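Local atomic coordinates of endo-1,4-beta-mannanase (Eisenia fetida, PDB entry 5Y6T), a protein that probably hydrolyses internal beta-1,4-mannosidic linkages of mannan polysaccharides as a cold-adapted endo-mannanase of glycoside hydrolase family 5. Residues L17-S25 / N352-I362. Numbering follows the deposited sequence.
Sequences LNGEKVFMS and NDQNAGGRIDI
The side-chain amide of Gln-354 imitates a neighbouring strand: its OE1 accepts from Lys-21 N, on a lone pair in the carbonyl plane, while its NE2 gives a hydrogen to Lys-21 O at 3.1 Å. The chain, bent at chi2 (-75°), brings the amide back to this backbone, and the second N-H of NE2 reaches Asn-352 OD1 at 2.8 Å. A brief backbone pairing follows: Lys-21 O also accepts from Arg-359 N (2.9 Å) and Phe-23 N donates to Arg-359 O, on either side of a single bridge between Val-22 and Arg-359. A water bonded to Val-22 O and Gly-357 O ties the backbones further. Beside the bridge, Glu-20 is shared: Arg-359 NH1 meets the syn lone pair of OE1 at 3.1 Å in an almost straight salt bridge, although carboxylate and guanidinium planes stand 87° apart, and Asn-352 ND2 approaches OE2 from above the carboxylate plane. Arg-359 NE, in turn, holds Asp-361 O. Against helices 308-317 and 338-348, Ile-360 CD1 packs 3.5 Å from Phe-23 CD1, and Tyr-316 meets the Phe-23 ring edge-to-face. Without the ring, as with an alanine here, Ile-360 and Tyr-316 would probably lose their shared aromatic neighbour, with a gap opened between them. Ile-362 CD1 lies against Met-24 CE. Lys-21 O, gripped by two donors, and the Glu-20–Arg-359 pair thus fix residues 352-362 along the first strand of the (beta/alpha)8 barrel, while buried Phe-23, Ile-360 and Ile-362 supply apolar packing.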
loop_
_atom_site.group_PDB
_atom_site.type_symbol
_atom_site.label_atom_id
_atom_site.label_comp_id
_atom_site.label_asym_id
_atom_site.label_seq_id
_atom_site.Cartn_x
_atom_site.Cartn_y
_atom_site.Cartn_z
ATOM N N LEU A 17 14.781 10.532 2.785
ATOM C CA LEU A 17 14.433 11.615 1.850
ATOM C C LEU A 17 15.553 12.614 2.009
ATOM O O LEU A 17 15.810 13.126 3.079
ATOM C CB LEU A 17 13.103 12.221 2.182
ATOM C CG LEU A 17 12.688 13.320 1.192
ATOM C CD1 LEU A 17 12.538 12.829 -0.232
ATOM C CD2 LEU A 17 11.423 13.924 1.789
ATOM N N ASN A 18 16.212 12.897 0.877
ATOM C CA ASN A 18 17.398 13.755 0.831
ATOM C C ASN A 18 18.387 12.980 1.736
ATOM O O ASN A 18 18.433 11.716 1.659
ATOM C CB ASN A 18 17.022 15.188 1.257
ATOM C CG ASN A 18 17.953 16.293 0.671
ATOM O OD1 ASN A 18 17.865 17.457 1.101
ATOM N ND2 ASN A 18 18.822 15.942 -0.289
ATOM N N GLY A 19 19.141 13.623 2.602
ATOM C CA GLY A 19 20.085 12.832 3.419
ATOM C C GLY A 19 19.510 11.874 4.485
ATOM O O GLY A 19 20.191 10.955 4.958
ATOM N N GLU A 20 18.225 12.056 4.802
ATOM C CA GLU A 20 17.738 11.947 6.141
ATOM C C GLU A 20 16.700 10.806 6.311
ATOM O O GLU A 20 15.862 10.560 5.422
ATOM C CB GLU A 20 17.128 13.304 6.460
ATOM C CG GLU A 20 16.517 13.477 7.840
ATOM C CD GLU A 20 16.191 14.950 8.163
ATOM O OE1 GLU A 20 15.656 15.641 7.279
ATOM O OE2 GLU A 20 16.473 15.409 9.303
ATOM N N LYS A 21 16.766 10.120 7.436
ATOM C CA LYS A 21 15.731 9.141 7.737
ATOM C C LYS A 21 14.406 9.839 7.978
ATOM O O LYS A 21 14.327 10.874 8.696
ATOM C CB LYS A 21 16.084 8.284 8.940
ATOM C CG LYS A 21 15.010 7.268 9.303
ATOM C CD LYS A 21 15.350 6.606 10.642
ATOM C CE LYS A 21 14.464 5.453 10.984
ATOM N NZ LYS A 21 14.739 4.275 10.160
ATOM N N VAL A 22 13.368 9.315 7.341
ATOM C CA VAL A 22 12.004 9.911 7.456
ATOM C C VAL A 22 11.035 8.807 7.852
ATOM O O VAL A 22 11.238 7.664 7.526
ATOM C CB VAL A 22 11.557 10.611 6.149
ATOM C CG1 VAL A 22 12.392 11.874 5.954
ATOM C CG2 VAL A 22 11.701 9.728 4.913
ATOM N N PHE A 23 9.951 9.195 8.524
ATOM C CA PHE A 23 8.925 8.255 8.958
ATOM C C PHE A 23 7.597 8.678 8.336
ATOM O O PHE A 23 7.226 9.819 8.467
ATOM C CB PHE A 23 8.833 8.318 10.471
ATOM C CG PHE A 23 7.820 7.384 11.075
ATOM C CD1 PHE A 23 6.514 7.787 11.231
ATOM C CD2 PHE A 23 8.186 6.074 11.444
ATOM C CE1 PHE A 23 5.567 6.925 11.790
ATOM C CE2 PHE A 23 7.252 5.226 12.028
ATOM C CZ PHE A 23 5.975 5.672 12.240
ATOM N N MET A 24 6.868 7.758 7.710
ATOM C CA MET A 24 5.614 8.144 7.090
ATOM C C MET A 24 4.480 8.030 8.117
ATOM O O MET A 24 4.036 6.930 8.468
ATOM C CB MET A 24 5.294 7.208 5.891
ATOM C CG MET A 24 6.356 7.208 4.813
ATOM S SD MET A 24 6.481 8.759 3.910
ATOM C CE MET A 24 7.796 9.587 4.826
ATOM N N SER A 25 3.979 9.173 8.571
ATOM C CA SER A 25 2.914 9.228 9.539
ATOM C C SER A 25 1.663 9.806 8.914
ATOM O O SER A 25 1.720 10.880 8.401
ATOM C CB SER A 25 3.307 10.079 10.737
ATOM O OG SER A 25 2.281 10.198 11.689
ATOM N N ASN A 352 11.814 14.219 15.588
ATOM C CA ASN A 352 12.896 13.953 14.676
ATOM C C ASN A 352 14.049 13.393 15.478
ATOM O O ASN A 352 15.051 14.090 15.736
ATOM C CB ASN A 352 13.368 15.176 13.851
ATOM C CG ASN A 352 14.311 14.769 12.731
ATOM O OD1 ASN A 352 14.491 13.580 12.463
ATOM N ND2 ASN A 352 14.931 15.745 12.092
ATOM N N ASP A 353 13.826 12.170 15.928
ATOM C CA ASP A 353 14.874 11.339 16.539
ATOM C C ASP A 353 15.427 10.433 15.453
ATOM O O ASP A 353 14.803 9.426 15.067
ATOM C CB ASP A 353 14.280 10.609 17.762
ATOM C CG ASP A 353 15.331 9.980 18.690
ATOM O OD1 ASP A 353 16.516 9.691 18.234
ATOM O OD2 ASP A 353 14.941 9.734 19.883
ATOM N N GLN A 354 16.635 10.762 14.954
ATOM C CA GLN A 354 17.214 9.945 13.911
ATOM C C GLN A 354 17.630 8.559 14.409
ATOM O O GLN A 354 17.870 7.687 13.603
ATOM C CB GLN A 354 18.428 10.673 13.292
ATOM C CG GLN A 354 17.982 11.869 12.472
ATOM C CD GLN A 354 17.380 11.504 11.133
ATOM O OE1 GLN A 354 18.024 10.885 10.262
ATOM N NE2 GLN A 354 16.163 11.912 10.930
ATOM N N ASN A 355 17.715 8.386 15.721
ATOM C CA ASN A 355 18.006 7.087 16.284
ATOM C C ASN A 355 16.728 6.250 16.420
ATOM O O ASN A 355 16.776 5.104 16.751
ATOM C CB ASN A 355 18.758 7.261 17.621
ATOM C CG ASN A 355 17.984 6.797 18.856
ATOM O OD1 ASN A 355 18.073 5.625 19.283
ATOM N ND2 ASN A 355 17.303 7.720 19.486
ATOM N N ALA A 356 15.579 6.887 16.179
ATOM C CA ALA A 356 14.261 6.240 16.271
ATOM C C ALA A 356 13.657 6.390 14.855
ATOM O O ALA A 356 14.373 6.190 13.892
ATOM C CB ALA A 356 13.449 6.862 17.400
ATOM N N GLY A 357 12.370 6.706 14.676
ATOM C CA GLY A 357 11.784 6.726 13.314
ATOM C C GLY A 357 12.240 7.801 12.349
ATOM O O GLY A 357 12.048 7.659 11.161
ATOM N N GLY A 358 12.849 8.881 12.862
ATOM C CA GLY A 358 13.379 9.953 12.028
ATOM C C GLY A 358 12.393 11.129 11.867
ATOM O O GLY A 358 11.536 11.391 12.723
ATOM N N ARG A 359 12.532 11.839 10.780
ATOM C CA ARG A 359 11.864 13.117 10.592
ATOM C C ARG A 359 10.392 12.911 10.219
ATOM O O ARG A 359 10.092 12.167 9.335
ATOM C CB ARG A 359 12.561 13.898 9.490
ATOM C CG ARG A 359 11.912 15.211 9.162
ATOM C CD ARG A 359 12.827 16.072 8.281
ATOM N NE ARG A 359 12.316 17.439 8.128
ATOM C CZ ARG A 359 12.993 18.472 7.609
ATOM N NH1 ARG A 359 14.252 18.349 7.201
ATOM N NH2 ARG A 359 12.416 19.664 7.539
ATOM N N ILE A 360 9.496 13.577 10.915
ATOM C CA ILE A 360 8.062 13.650 10.662
ATOM C C ILE A 360 7.713 14.901 9.868
ATOM O O ILE A 360 6.981 14.791 8.867
ATOM C CB ILE A 360 7.248 13.643 11.997
ATOM C CG1 ILE A 360 7.532 12.354 12.777
ATOM C CG2 ILE A 360 5.766 13.897 11.743
ATOM C CD1 ILE A 360 6.845 11.118 12.236
ATOM N N ASP A 361 8.254 16.085 10.254
ATOM C CA ASP A 361 7.808 17.337 9.612
ATOM C C ASP A 361 8.627 17.523 8.336
ATOM O O ASP A 361 9.608 18.277 8.291
ATOM C CB ASP A 361 7.988 18.591 10.510
ATOM C CG ASP A 361 7.183 18.514 11.823
ATOM O OD1 ASP A 361 6.285 17.638 12.023
ATOM O OD2 ASP A 361 7.456 19.324 12.710
ATOM N N ILE A 362 8.233 16.820 7.304
ATOM C CA ILE A 362 8.956 16.800 6.056
ATOM C C ILE A 362 8.609 18.034 5.235
ATOM O O ILE A 362 7.480 18.551 5.296
ATOM C CB ILE A 362 8.579 15.504 5.325
ATOM C CG1 ILE A 362 9.166 14.319 6.075
ATOM C CG2 ILE A 362 9.084 15.507 3.889
ATOM C CD1 ILE A 362 8.494 13.017 5.725
HETATM O O HOH W 1 11.772 5.648 9.341
#